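Local structure of yersinopine synthase (Yersinia pestis, 6C4M) at residues T25-A30 with L49-R54; L265-L270 with L431-Q436; G145-N150 with A463-Q468; S164-Y169 with Q211-A216. The protein catalyses the NADPH-dependent reductive condensation of pyruvate with a histidine-derived intermediate, the last step in making the metallophore yersinopine. All blocks are in the same frame, centred on the assembly; numbering follows the deposited sequence.

Interaction 1. Residues T25-A30 with L49-R54. With NAP (NADP nicotinamide-adenine-dinucleotide phosphate), chain B.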
# COMPACT_ATOMS: atom_id res chain seq x y z
N THR A 25 -13.14 -25.48 37.70
CA THR A 25 -12.63 -24.28 37.06
C THR A 25 -13.76 -23.29 36.89
O THR A 25 -14.82 -23.64 36.36
CB THR A 25 -12.00 -24.59 35.71
OG1 THR A 25 -10.99 -25.57 35.90
CG2 THR A 25 -11.37 -23.33 35.15
N LEU A 26 -13.52 -22.06 37.36
CA LEU A 26 -14.49 -20.97 37.24
C LEU A 26 -13.95 -19.97 36.21
O LEU A 26 -12.90 -19.35 36.42
CB LEU A 26 -14.75 -20.31 38.60
CG LEU A 26 -15.57 -19.01 38.53
CD1 LEU A 26 -16.87 -19.22 37.75
CD2 LEU A 26 -15.88 -18.44 39.93
N ILE A 27 -14.67 -19.82 35.10
CA ILE A 27 -14.29 -18.88 34.05
C ILE A 27 -14.98 -17.54 34.31
O ILE A 27 -16.22 -17.46 34.26
CB ILE A 27 -14.66 -19.41 32.65
CG1 ILE A 27 -13.96 -20.77 32.39
CG2 ILE A 27 -14.29 -18.39 31.54
CD1 ILE A 27 -14.33 -21.41 31.11
N LEU A 28 -14.20 -16.47 34.52
CA LEU A 28 -14.76 -15.14 34.80
C LEU A 28 -14.82 -14.34 33.51
O LEU A 28 -13.80 -13.87 32.99
CB LEU A 28 -13.94 -14.39 35.84
CG LEU A 28 -13.83 -15.10 37.20
CD1 LEU A 28 -12.95 -14.27 38.11
CD2 LEU A 28 -15.21 -15.34 37.88
N GLY A 29 -16.04 -14.17 33.01
CA GLY A 29 -16.26 -13.47 31.77
C GLY A 29 -16.71 -14.48 30.75
O GLY A 29 -16.09 -15.54 30.62
N ALA A 30 -17.81 -14.18 30.06
CA ALA A 30 -18.43 -15.10 29.12
C ALA A 30 -18.57 -14.47 27.74
O ALA A 30 -19.65 -14.51 27.14
CB ALA A 30 -19.80 -15.54 29.65
N LEU A 49 -17.30 -27.07 35.69
CA LEU A 49 -17.09 -25.79 35.02
C LEU A 49 -18.08 -24.75 35.53
O LEU A 49 -19.30 -24.96 35.48
CB LEU A 49 -17.23 -25.93 33.50
CG LEU A 49 -16.06 -26.57 32.77
CD1 LEU A 49 -16.36 -26.67 31.27
CD2 LEU A 49 -14.78 -25.78 33.00
N GLY A 50 -17.55 -23.64 36.03
CA GLY A 50 -18.35 -22.48 36.37
C GLY A 50 -18.14 -21.34 35.39
O GLY A 50 -17.12 -21.30 34.70
N LEU A 51 -19.09 -20.42 35.33
CA LEU A 51 -19.05 -19.32 34.37
C LEU A 51 -19.63 -18.09 35.04
O LEU A 51 -20.67 -18.18 35.69
CB LEU A 51 -19.85 -19.66 33.11
CG LEU A 51 -19.76 -18.71 31.92
CD1 LEU A 51 -18.32 -18.60 31.46
CD2 LEU A 51 -20.64 -19.21 30.79
N TYR A 52 -18.95 -16.94 34.90
CA TYR A 52 -19.44 -15.66 35.38
C TYR A 52 -19.61 -14.71 34.20
O TYR A 52 -18.78 -14.71 33.28
CB TYR A 52 -18.48 -15.02 36.39
CG TYR A 52 -18.70 -13.51 36.53
CD1 TYR A 52 -19.69 -12.99 37.36
CD2 TYR A 52 -17.91 -12.62 35.83
CE1 TYR A 52 -19.90 -11.62 37.48
CE2 TYR A 52 -18.11 -11.26 35.92
CZ TYR A 52 -19.10 -10.76 36.76
OH TYR A 52 -19.29 -9.43 36.85
N ASN A 53 -20.67 -13.92 34.23
CA ASN A 53 -20.80 -12.76 33.36
C ASN A 53 -21.58 -11.68 34.08
O ASN A 53 -22.58 -11.96 34.75
CB ASN A 53 -21.50 -13.10 32.04
CG ASN A 53 -21.19 -12.09 30.94
OD1 ASN A 53 -20.38 -12.36 30.06
ND2 ASN A 53 -21.85 -10.92 30.99
N ARG A 54 -21.11 -10.45 33.95
CA ARG A 54 -21.79 -9.32 34.55
C ARG A 54 -23.22 -9.25 34.02
O ARG A 54 -23.51 -9.70 32.90
CB ARG A 54 -21.06 -8.02 34.20
CG ARG A 54 -21.08 -7.74 32.71
CD ARG A 54 -20.47 -6.38 32.34
NE ARG A 54 -20.29 -6.27 30.89
CZ ARG A 54 -20.12 -5.11 30.24
NH1 ARG A 54 -20.11 -3.97 30.92
NH2 ARG A 54 -19.97 -5.09 28.93
PA NAP B . -15.04 -9.66 25.36
O1A NAP B . -13.62 -9.31 25.52
O2A NAP B . -15.78 -8.71 24.38
O5B NAP B . -15.73 -9.61 26.85
C5B NAP B . -15.40 -10.73 27.71
C4B NAP B . -16.17 -10.54 29.03
O4B NAP B . -15.72 -9.18 29.62
C3B NAP B . -17.44 -10.47 28.84
O3B NAP B . -18.17 -11.09 29.94
C2B NAP B . -17.79 -8.86 28.85
O2B NAP B . -19.18 -8.65 29.27
C1B NAP B . -17.00 -8.33 29.71
N9A NAP B . -16.60 -7.03 29.19
C8A NAP B . -16.18 -6.56 28.00
N7A NAP B . -16.01 -5.24 28.18
C5A NAP B . -16.34 -4.93 29.47
C6A NAP B . -16.31 -3.70 30.08
N6A NAP B . -15.97 -2.34 29.67
N1A NAP B . -16.68 -3.60 31.37
C2A NAP B . -17.06 -4.72 32.07
N3A NAP B . -17.09 -5.94 31.46
C4A NAP B . -16.72 -6.04 30.13
O3 NAP B . -15.11 -11.21 24.76
PN NAP B . -13.94 -12.18 24.21
O1N NAP B . -14.36 -13.52 24.61
O2N NAP B . -13.93 -11.97 22.68
O5D NAP B . -12.40 -11.83 24.75
C5D NAP B . -11.82 -12.53 25.88
C4D NAP B . -10.40 -11.97 26.07
O4D NAP B . -9.52 -12.29 24.78
C3D NAP B . -10.35 -10.66 26.20
O3D NAP B . -9.11 -10.38 27.02
C2D NAP B . -10.08 -10.08 24.81
O2D NAP B . -9.35 -8.95 24.94
C1D NAP B . -9.19 -11.17 24.19
N1N NAP B . -9.35 -11.35 22.72
C2N NAP B . -10.28 -12.17 22.19
C3N NAP B . -10.34 -12.31 20.79
C7N NAP B . -11.40 -13.24 20.14
O7N NAP B . -11.21 -13.74 19.10
N7N NAP B . -12.62 -13.45 20.86
C4N NAP B . -9.49 -11.63 19.98
C5N NAP B . -8.57 -10.81 20.51
C6N NAP B . -8.48 -10.67 21.90
P2B NAP B . -20.44 -8.73 28.13
O1X NAP B . -20.48 -7.39 27.43
O2X NAP B . -20.16 -9.81 27.14
O3X NAP B . -21.74 -8.94 28.86

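Interaction 2. Residues L265-L270 with L431-Q436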
# COMPACT_ATOMS: atom_id res chain seq x y z
N LEU A 265 -5.57 5.70 17.70
CA LEU A 265 -5.45 7.03 18.26
C LEU A 265 -4.86 8.03 17.27
O LEU A 265 -4.54 9.16 17.65
CB LEU A 265 -4.60 6.98 19.54
CG LEU A 265 -5.05 6.01 20.65
CD1 LEU A 265 -4.17 6.22 21.88
CD2 LEU A 265 -6.53 6.19 21.02
N ALA A 266 -4.71 7.64 16.02
CA ALA A 266 -4.39 8.61 14.97
C ALA A 266 -5.47 9.69 14.89
O ALA A 266 -6.65 9.44 15.12
CB ALA A 266 -4.26 7.89 13.64
N ASP A 267 -5.04 10.91 14.54
CA ASP A 267 -6.00 12.01 14.41
C ASP A 267 -7.23 11.59 13.59
O ASP A 267 -8.37 11.80 14.01
CB ASP A 267 -5.33 13.22 13.77
CG ASP A 267 -4.39 13.96 14.71
OD1 ASP A 267 -4.83 14.52 15.75
OD2 ASP A 267 -3.18 13.98 14.41
N THR A 268 -7.01 10.97 12.43
CA THR A 268 -8.15 10.69 11.57
C THR A 268 -9.02 9.60 12.15
O THR A 268 -10.22 9.55 11.89
CB THR A 268 -7.71 10.32 10.15
OG1 THR A 268 -6.71 9.32 10.23
CG2 THR A 268 -7.13 11.52 9.43
N THR A 269 -8.44 8.72 12.97
CA THR A 269 -9.25 7.67 13.57
C THR A 269 -10.04 8.21 14.74
O THR A 269 -11.22 7.88 14.89
CB THR A 269 -8.38 6.51 14.03
OG1 THR A 269 -7.73 5.94 12.90
CG2 THR A 269 -9.23 5.43 14.66
N LEU A 270 -9.42 9.05 15.55
CA LEU A 270 -10.15 9.72 16.63
C LEU A 270 -11.31 10.56 16.08
O LEU A 270 -12.38 10.63 16.70
CB LEU A 270 -9.20 10.60 17.44
CG LEU A 270 -8.07 9.88 18.19
CD1 LEU A 270 -7.18 10.92 18.88
CD2 LEU A 270 -8.63 8.97 19.20
N LEU A 431 -1.54 9.64 24.07
CA LEU A 431 -2.58 9.82 25.07
C LEU A 431 -3.01 11.28 25.19
O LEU A 431 -4.19 11.55 25.44
CB LEU A 431 -2.11 9.28 26.42
CG LEU A 431 -2.13 7.75 26.51
CD1 LEU A 431 -1.56 7.27 27.84
CD2 LEU A 431 -3.53 7.15 26.32
N GLN A 432 -2.08 12.23 25.02
CA GLN A 432 -2.46 13.64 24.97
C GLN A 432 -3.46 13.88 23.86
O GLN A 432 -4.43 14.62 24.05
CB GLN A 432 -1.22 14.49 24.76
CG GLN A 432 -0.32 14.57 25.95
CD GLN A 432 0.90 15.42 25.66
OE1 GLN A 432 1.21 15.68 24.50
NE2 GLN A 432 1.57 15.88 26.71
N ARG A 433 -3.23 13.29 22.70
CA ARG A 433 -4.11 13.50 21.56
C ARG A 433 -5.49 12.92 21.85
O ARG A 433 -6.51 13.57 21.61
CB ARG A 433 -3.48 12.87 20.31
CG ARG A 433 -4.22 13.11 19.02
CD ARG A 433 -3.72 12.19 17.89
NE ARG A 433 -2.32 12.41 17.50
CZ ARG A 433 -1.50 11.44 17.09
NH1 ARG A 433 -1.95 10.21 17.01
NH2 ARG A 433 -0.23 11.71 16.74
N PHE A 434 -5.53 11.68 22.36
CA PHE A 434 -6.79 11.06 22.75
C PHE A 434 -7.54 11.91 23.78
O PHE A 434 -8.75 12.17 23.64
CB PHE A 434 -6.56 9.66 23.35
CG PHE A 434 -7.80 9.11 23.96
CD1 PHE A 434 -8.79 8.59 23.15
CD2 PHE A 434 -8.01 9.18 25.34
CE1 PHE A 434 -9.95 8.10 23.69
CE2 PHE A 434 -9.18 8.69 25.90
CZ PHE A 434 -10.16 8.16 25.06
N GLN A 435 -6.85 12.29 24.86
CA GLN A 435 -7.52 13.01 25.95
C GLN A 435 -8.12 14.33 25.46
O GLN A 435 -9.23 14.70 25.86
CB GLN A 435 -6.53 13.25 27.09
CG GLN A 435 -7.13 13.50 28.48
CD GLN A 435 -8.20 12.49 28.91
OE1 GLN A 435 -8.04 11.28 28.76
NE2 GLN A 435 -9.30 13.01 29.42
N GLN A 436 -7.40 15.06 24.60
CA GLN A 436 -7.95 16.32 24.08
C GLN A 436 -9.19 16.08 23.23
O GLN A 436 -10.18 16.80 23.35
CB GLN A 436 -6.89 17.06 23.29
CG GLN A 436 -7.39 18.38 22.70
CD GLN A 436 -6.25 19.18 22.16
OE1 GLN A 436 -5.71 18.87 21.11
NE2 GLN A 436 -5.82 20.19 22.92
O HOH W 1 -1.79 15.02 16.45

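Interaction 3. Residues G145-N150 with A463-Q468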
# COMPACT_ATOMS: atom_id res chain seq x y z
N GLY A 145 0.44 -9.44 35.41
CA GLY A 145 0.80 -10.48 36.34
C GLY A 145 1.32 -9.92 37.65
O GLY A 145 0.96 -10.40 38.72
N LEU A 146 2.19 -8.92 37.59
CA LEU A 146 2.66 -8.26 38.79
C LEU A 146 1.49 -7.71 39.60
O LEU A 146 1.47 -7.81 40.83
CB LEU A 146 3.61 -7.13 38.43
CG LEU A 146 5.00 -7.51 38.01
CD1 LEU A 146 5.72 -6.35 37.32
CD2 LEU A 146 5.80 -7.99 39.21
N MET A 147 0.52 -7.09 38.92
CA MET A 147 -0.64 -6.53 39.60
C MET A 147 -1.43 -7.62 40.31
O MET A 147 -1.78 -7.50 41.50
CB MET A 147 -1.52 -5.81 38.59
CG MET A 147 -2.42 -4.73 39.17
SD MET A 147 -3.97 -4.63 38.25
CE MET A 147 -4.61 -6.14 39.09
N VAL A 148 -1.75 -8.69 39.59
CA VAL A 148 -2.49 -9.81 40.19
C VAL A 148 -1.72 -10.43 41.35
O VAL A 148 -2.31 -10.79 42.38
CB VAL A 148 -2.83 -10.84 39.11
CG1 VAL A 148 -3.41 -12.12 39.70
CG2 VAL A 148 -3.77 -10.17 38.13
N GLN A 149 -0.40 -10.60 41.21
CA GLN A 149 0.39 -11.13 42.33
C GLN A 149 0.17 -10.29 43.58
O GLN A 149 0.03 -10.81 44.70
CB GLN A 149 1.88 -11.12 42.03
CG GLN A 149 2.41 -12.20 41.15
CD GLN A 149 3.92 -12.07 41.06
OE1 GLN A 149 4.42 -11.66 40.03
NE2 GLN A 149 4.62 -12.33 42.16
N ASN A 150 0.26 -8.97 43.40
CA ASN A 150 0.17 -8.07 44.53
C ASN A 150 -1.16 -8.23 45.25
O ASN A 150 -1.20 -8.32 46.49
CB ASN A 150 0.35 -6.63 44.05
CG ASN A 150 0.40 -5.65 45.18
OD1 ASN A 150 -0.64 -5.23 45.68
ND2 ASN A 150 1.60 -5.30 45.61
N ALA A 463 -1.10 1.25 38.36
CA ALA A 463 0.32 1.54 38.18
C ALA A 463 1.04 1.51 39.52
O ALA A 463 2.16 0.99 39.63
CB ALA A 463 0.53 2.91 37.51
N ALA A 464 0.40 2.04 40.56
CA ALA A 464 0.99 1.99 41.90
C ALA A 464 1.15 0.56 42.38
O ALA A 464 2.19 0.18 42.94
CB ALA A 464 0.13 2.80 42.87
N ILE A 465 0.13 -0.27 42.18
CA ILE A 465 0.22 -1.65 42.64
C ILE A 465 1.33 -2.37 41.89
O ILE A 465 2.17 -3.05 42.49
CB ILE A 465 -1.15 -2.35 42.46
CG1 ILE A 465 -2.15 -1.77 43.45
CG2 ILE A 465 -1.02 -3.83 42.65
CD1 ILE A 465 -3.58 -2.10 43.09
N ILE A 466 1.37 -2.22 40.58
CA ILE A 466 2.41 -2.88 39.79
C ILE A 466 3.79 -2.43 40.25
O ILE A 466 4.70 -3.25 40.43
CB ILE A 466 2.17 -2.61 38.28
CG1 ILE A 466 0.91 -3.32 37.81
CG2 ILE A 466 3.30 -3.10 37.43
CD1 ILE A 466 0.33 -2.73 36.50
N GLU A 467 3.97 -1.12 40.46
CA GLU A 467 5.26 -0.61 40.91
C GLU A 467 5.65 -1.22 42.26
O GLU A 467 6.81 -1.59 42.46
CB GLU A 467 5.23 0.92 41.05
CG GLU A 467 6.55 1.47 41.62
CD GLU A 467 6.50 2.96 41.92
OE1 GLU A 467 5.41 3.56 41.82
OE2 GLU A 467 7.56 3.51 42.29
N GLN A 468 4.69 -1.30 43.18
CA GLN A 468 4.94 -1.86 44.51
C GLN A 468 5.38 -3.31 44.39
O GLN A 468 6.38 -3.72 45.00
CB GLN A 468 3.68 -1.74 45.38
CG GLN A 468 3.88 -2.10 46.85
CD GLN A 468 2.56 -2.47 47.57
OE1 GLN A 468 1.46 -2.19 47.09
NE2 GLN A 468 2.68 -3.13 48.72

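Interaction 4. Residues S164-Y169 with Q211-A216. With NAP (NADP nicotinamide-adenine-dinucleotide phosphate), chain B.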
# COMPACT_ATOMS: atom_id res chain seq x y z
N SER A 164 0.18 -15.68 33.08
CA SER A 164 -0.14 -14.78 31.98
C SER A 164 0.07 -15.46 30.63
O SER A 164 1.17 -15.96 30.35
CB SER A 164 0.72 -13.53 32.02
OG SER A 164 0.23 -12.56 32.92
N LEU A 165 -0.97 -15.45 29.79
CA LEU A 165 -0.87 -15.79 28.38
C LEU A 165 -0.75 -14.51 27.57
O LEU A 165 -1.47 -13.55 27.83
CB LEU A 165 -2.09 -16.58 27.92
CG LEU A 165 -2.30 -17.92 28.66
CD1 LEU A 165 -3.75 -18.32 28.61
CD2 LEU A 165 -1.44 -18.98 28.04
N SER A 166 0.15 -14.54 26.57
CA SER A 166 0.43 -13.35 25.78
C SER A 166 -0.80 -12.84 25.05
O SER A 166 -0.96 -11.63 24.86
CB SER A 166 1.55 -13.63 24.78
OG SER A 166 1.30 -14.80 24.01
N SER A 167 -1.69 -13.74 24.63
CA SER A 167 -2.93 -13.32 24.01
C SER A 167 -3.89 -14.49 24.04
O SER A 167 -3.51 -15.63 24.30
CB SER A 167 -2.71 -12.85 22.57
OG SER A 167 -2.43 -13.93 21.70
N TYR A 168 -5.16 -14.20 23.77
CA TYR A 168 -6.11 -15.27 23.53
C TYR A 168 -5.63 -16.07 22.33
O TYR A 168 -5.00 -15.52 21.41
CB TYR A 168 -7.52 -14.72 23.32
CG TYR A 168 -8.51 -15.79 22.93
CD1 TYR A 168 -8.73 -16.90 23.75
CD2 TYR A 168 -9.24 -15.69 21.74
CE1 TYR A 168 -9.62 -17.89 23.38
CE2 TYR A 168 -10.14 -16.67 21.37
CZ TYR A 168 -10.33 -17.76 22.19
OH TYR A 168 -11.24 -18.74 21.81
N TYR A 169 -5.87 -17.38 22.36
CA TYR A 169 -5.20 -18.30 21.44
C TYR A 169 -5.98 -18.57 20.16
O TYR A 169 -5.59 -19.46 19.37
CB TYR A 169 -4.89 -19.62 22.16
CG TYR A 169 -6.07 -20.36 22.74
CD1 TYR A 169 -6.80 -21.26 21.97
CD2 TYR A 169 -6.42 -20.20 24.09
CE1 TYR A 169 -7.88 -21.97 22.53
CE2 TYR A 169 -7.48 -20.89 24.64
CZ TYR A 169 -8.22 -21.77 23.88
OH TYR A 169 -9.26 -22.46 24.50
N GLN A 211 -0.62 -19.56 16.07
CA GLN A 211 0.45 -20.55 15.92
C GLN A 211 1.25 -20.73 17.21
O GLN A 211 1.70 -21.84 17.51
CB GLN A 211 1.38 -20.20 14.76
CG GLN A 211 1.94 -18.79 14.75
CD GLN A 211 2.70 -18.47 13.45
OE1 GLN A 211 2.45 -17.45 12.80
NE2 GLN A 211 3.64 -19.33 13.08
N ARG A 212 1.45 -19.66 17.98
CA ARG A 212 2.07 -19.83 19.29
C ARG A 212 1.56 -18.79 20.28
O ARG A 212 1.06 -17.72 19.90
CB ARG A 212 3.60 -19.81 19.21
CG ARG A 212 4.28 -18.53 18.77
CD ARG A 212 5.78 -18.85 18.52
NE ARG A 212 6.01 -19.34 17.16
CZ ARG A 212 6.27 -20.59 16.79
NH1 ARG A 212 6.40 -21.57 17.69
NH2 ARG A 212 6.43 -20.86 15.50
N ILE A 213 1.68 -19.15 21.55
CA ILE A 213 1.36 -18.31 22.69
C ILE A 213 2.55 -18.35 23.61
O ILE A 213 3.18 -19.40 23.81
CB ILE A 213 0.10 -18.82 23.42
CG1 ILE A 213 -1.14 -18.77 22.51
CG2 ILE A 213 -0.14 -18.02 24.66
CD1 ILE A 213 -1.51 -17.38 22.01
N TYR A 214 2.88 -17.20 24.19
CA TYR A 214 3.93 -17.10 25.18
C TYR A 214 3.28 -17.10 26.55
O TYR A 214 2.26 -16.43 26.75
CB TYR A 214 4.75 -15.82 24.98
CG TYR A 214 5.51 -15.78 23.69
CD1 TYR A 214 4.92 -15.32 22.53
CD2 TYR A 214 6.83 -16.21 23.63
CE1 TYR A 214 5.62 -15.30 21.33
CE2 TYR A 214 7.54 -16.19 22.43
CZ TYR A 214 6.93 -15.71 21.30
OH TYR A 214 7.60 -15.69 20.12
N LEU A 215 3.82 -17.86 27.50
CA LEU A 215 3.25 -17.79 28.83
C LEU A 215 4.33 -17.94 29.88
O LEU A 215 5.48 -18.30 29.59
CB LEU A 215 2.13 -18.80 28.99
CG LEU A 215 2.41 -20.29 28.81
CD1 LEU A 215 3.28 -20.78 29.86
CD2 LEU A 215 1.11 -21.08 28.84
N ALA A 216 3.95 -17.66 31.13
CA ALA A 216 4.84 -17.75 32.28
C ALA A 216 4.00 -17.68 33.54
O ALA A 216 2.88 -17.18 33.53
CB ALA A 216 5.88 -16.62 32.27
PA NAP B . -15.04 -9.66 25.36
O1A NAP B . -13.62 -9.31 25.52
O2A NAP B . -15.78 -8.71 24.38
O5B NAP B . -15.73 -9.61 26.85
C5B NAP B . -15.40 -10.73 27.71
C4B NAP B . -16.17 -10.54 29.03
O4B NAP B . -15.72 -9.18 29.62
C3B NAP B . -17.44 -10.47 28.84
O3B NAP B . -18.17 -11.09 29.94
C2B NAP B . -17.79 -8.86 28.85
O2B NAP B . -19.18 -8.65 29.27
C1B NAP B . -17.00 -8.33 29.71
N9A NAP B . -16.60 -7.03 29.19
C8A NAP B . -16.18 -6.56 28.00
N7A NAP B . -16.01 -5.24 28.18
C5A NAP B . -16.34 -4.93 29.47
C6A NAP B . -16.31 -3.70 30.08
N6A NAP B . -15.97 -2.34 29.67
N1A NAP B . -16.68 -3.60 31.37
C2A NAP B . -17.06 -4.72 32.07
N3A NAP B . -17.09 -5.94 31.46
C4A NAP B . -16.72 -6.04 30.13
O3 NAP B . -15.11 -11.21 24.76
PN NAP B . -13.94 -12.18 24.21
O1N NAP B . -14.36 -13.52 24.61
O2N NAP B . -13.93 -11.97 22.68
O5D NAP B . -12.40 -11.83 24.75
C5D NAP B . -11.82 -12.53 25.88
C4D NAP B . -10.40 -11.97 26.07
O4D NAP B . -9.52 -12.29 24.78
C3D NAP B . -10.35 -10.66 26.20
O3D NAP B . -9.11 -10.38 27.02
C2D NAP B . -10.08 -10.08 24.81
O2D NAP B . -9.35 -8.95 24.94
C1D NAP B . -9.19 -11.17 24.19
N1N NAP B . -9.35 -11.35 22.72
C2N NAP B . -10.28 -12.17 22.19
C3N NAP B . -10.34 -12.31 20.79
C7N NAP B . -11.40 -13.24 20.14
O7N NAP B . -11.21 -13.74 19.10
N7N NAP B . -12.62 -13.45 20.86
C4N NAP B . -9.49 -11.63 19.98
C5N NAP B . -8.57 -10.81 20.51
C6N NAP B . -8.48 -10.67 21.90
P2B NAP B . -20.44 -8.73 28.13
O1X NAP B . -20.48 -7.39 27.43
O2X NAP B . -20.16 -9.81 27.14
O3X NAP B . -21.74 -8.94 28.86

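Interaction 1. Residues T25-A30 with L49-R54
Ile27 and Leu51 meet on one face of a parallel strand pair, the CB of Ile27 lying 3.9 Å from CD1 of Leu51. The same Leu51 methyl reaches the CB of Ala30, and helix 32-44 packs over Ile27 through Ala34, Leu37 and Ala38. On the other face, Leu28 CD2 rests 3.6 Å from the CB of Tyr52. Leu26 CD1 lies 3.4 Å from Gly50 C, so that this methyl rests on the backbone of a residue without a side chain. Between the faces, strands 25-28 and 49-52 are joined by backbone bonds from Gly50 N to Thr25 O, Ile27 N to Gly50 O, Tyr52 N to Ile27 O and, just past the strand end, Gly29 N to Tyr52 O. With helix 32-44 between them, the strands form the first beta-alpha-beta unit of a Rossmann-type NADP-binding fold.

At the C-terminal ends the contact turns polar. Asn53 OD1 accepts from Ala30 N at 3.1 Å and from the ribose hydroxyl O3B of NADP at 2.6 Å, and Lys58 also bonds to it. Asn53 ND2 donates to the phosphate oxygen O3X at 2.9 Å, with an N-H...O angle of 168°. Arg54 lays one guanidinium face over adenine N3A, while its NH2 reaches phosphate O1X at 2.8 Å. The grip of Asn53 and Arg54 on the 2'-phosphate, with the positive charge of Lys58 nearby, is consistent with the enzyme's use of NADPH.

Interaction 2. Residues L265-L270 with L431-Q436
Arg433 reaches from helix 425-445 to the break between two helices, where its NH1 donates to the carbonyl oxygen of Leu265 at 2.9 Å. The N-H...O angle is 165°, and the oxygen lies in the guanidinium plane, although the donor itself stands above the plane of the carbonyl. Arg433 NE donates to a water at 2.9 Å, and the same water gives a proton to Asp267 OD2 at 2.7 Å. Direct pairing with Asp267 is electrostatic: OD2 lies 3.6 Å from NE, over a face of the guanidinium, and no N-H points at it. NH2 has a weak, long ion pair with Asp299.

Leu265 is the first residue to leave the preceding helix and Ala266 is the N-cap of helix 267-274, so Arg433 satisfies a carbonyl at a helix-helix junction in the largely helical part of the chain. Ala266 O accepts from Leu270 N inside the new helix. Beside these polar groups, Leu270 CD1 touches Arg433 CG at 3.7 Å, and Leu270 CD2 meets the edge of the Phe434 ring. Leu265 CD2 approaches Phe434 CD1 to 3.9 Å, while Val407 of helix 401-419 packs against both residues.

Interaction 3. Residues G145-N150 with A463-Q468
Met147 and Ile466 sit where helices 144-154 and 459-471 cross almost perpendicularly, the segment axes 8.0 Å apart at an angle of 83° and the two CA atoms separated by 4.8 Å. Ile466 lies against the first helix with its CG1 branch 3.6 Å from Met147 CB. Its other branch, CG2, is directed at Leu146, meeting CD1 at 4.1 Å, so the two branches contact successive residues of one helix turn. The Met147 chain bends at chi2 and chi3 and leads away from the crossing; what it offers the second helix is CB and CG, the latter 3.9 Å from CG2 of Ile465.

That same Ile465 methyl is also set against Asn150, within 3.4 Å of CB, CG and OD1 alike. Asn150 has CG anti to the backbone N (chi1 -175°), which puts CG on the side of the second helix. There ND2 gives a weak hydrogen bond to Gln468 OE1 at 3.4 Å, the two amide planes being 70° apart, and another weak one to Gln469.

Tyr118 of helix 117-121 packs on both Met147 and Ile465, and Leu416 of helix 401-419 on Ile466, placing this C-terminal helix between the nucleotide-binding region and the helical part of the chain. Aliphatic packing thus holds the crossing, while the amide pair at its more exposed border adds only weak polar bonds.

Interaction 4. Residues S164-Y169 with Q211-A216
Leu165 and Leu215 lie side by side and point the same way, their CD2 methyls only 3.4 Å apart, closer than usual van der Waals contact. Leu165 CD2 also touches Ile213 CG2 at 3.7 Å, and Met227 and Leu230 of helix 225-235 pack on Leu215. Ile213 packs against the chain as it leaves the strand: its CD1 is 3.5 Å from the carbonyl oxygen of Ser167, and its CG1 meets CB of Tyr169.

The backbone pairing is antiparallel and short. Ser164 and Ala216 form a hydrogen-bonded pair, with Ser164 N donating to Ala216 O at 3.1 Å and a weak bond returning; Leu165 and Leu215 follow as a non-hydrogen-bonded pair. Ser166 N then donates to Tyr214 O at 2.8 Å. Here strand 161-165, which runs parallel to strand 134-137 on its other side, meets the long strand 203-217, so the contact joins the parallel Rossmann-type strands to that long strand through an antiparallel pairing.

At Ser166 a side-chain bond joins the backbone one. Ser166 OG, placed between the backbone N and the carbonyl carbon (chi1 52°), accepts from Tyr214 N at 2.9 Å and lies at the edge of the tyrosine ring. Ser167, partly exposed, contributes little area, meeting the second segment through Ile213 CD1. The CB of Tyr168 points away from strand 203-217, and the residue belongs to the NADP pocket: its CB is 3.5 Å from ribose O4D and its ring lies close to the carboxamide of the nicotinamide, while its OH bonds to Thr172.

Overall arrangement
Interactions 1 and 4 belong to the same mixed sheet, their centres 20 Å apart, and both touch NADP: residues 25-30 with 49-54 hold the adenosine end, whereas Tyr168 of interaction 4 lies at the nicotinamide end. Interaction 3 touches interaction 4, helix 144-154 leading directly into strand 161-165, and brings in the C-terminal helix 459-471. Interaction 2 lies in the helical part, about 34 Å from interaction 1 between centres and across the chain's centre from it, with Leu265 near the probable catalytic His260. Along the chain interaction 1 closes first; interactions 4 and 2, one after the other, both fall within the long loop closed by interaction 3, so the C-terminal helix returns to the nucleotide-binding part.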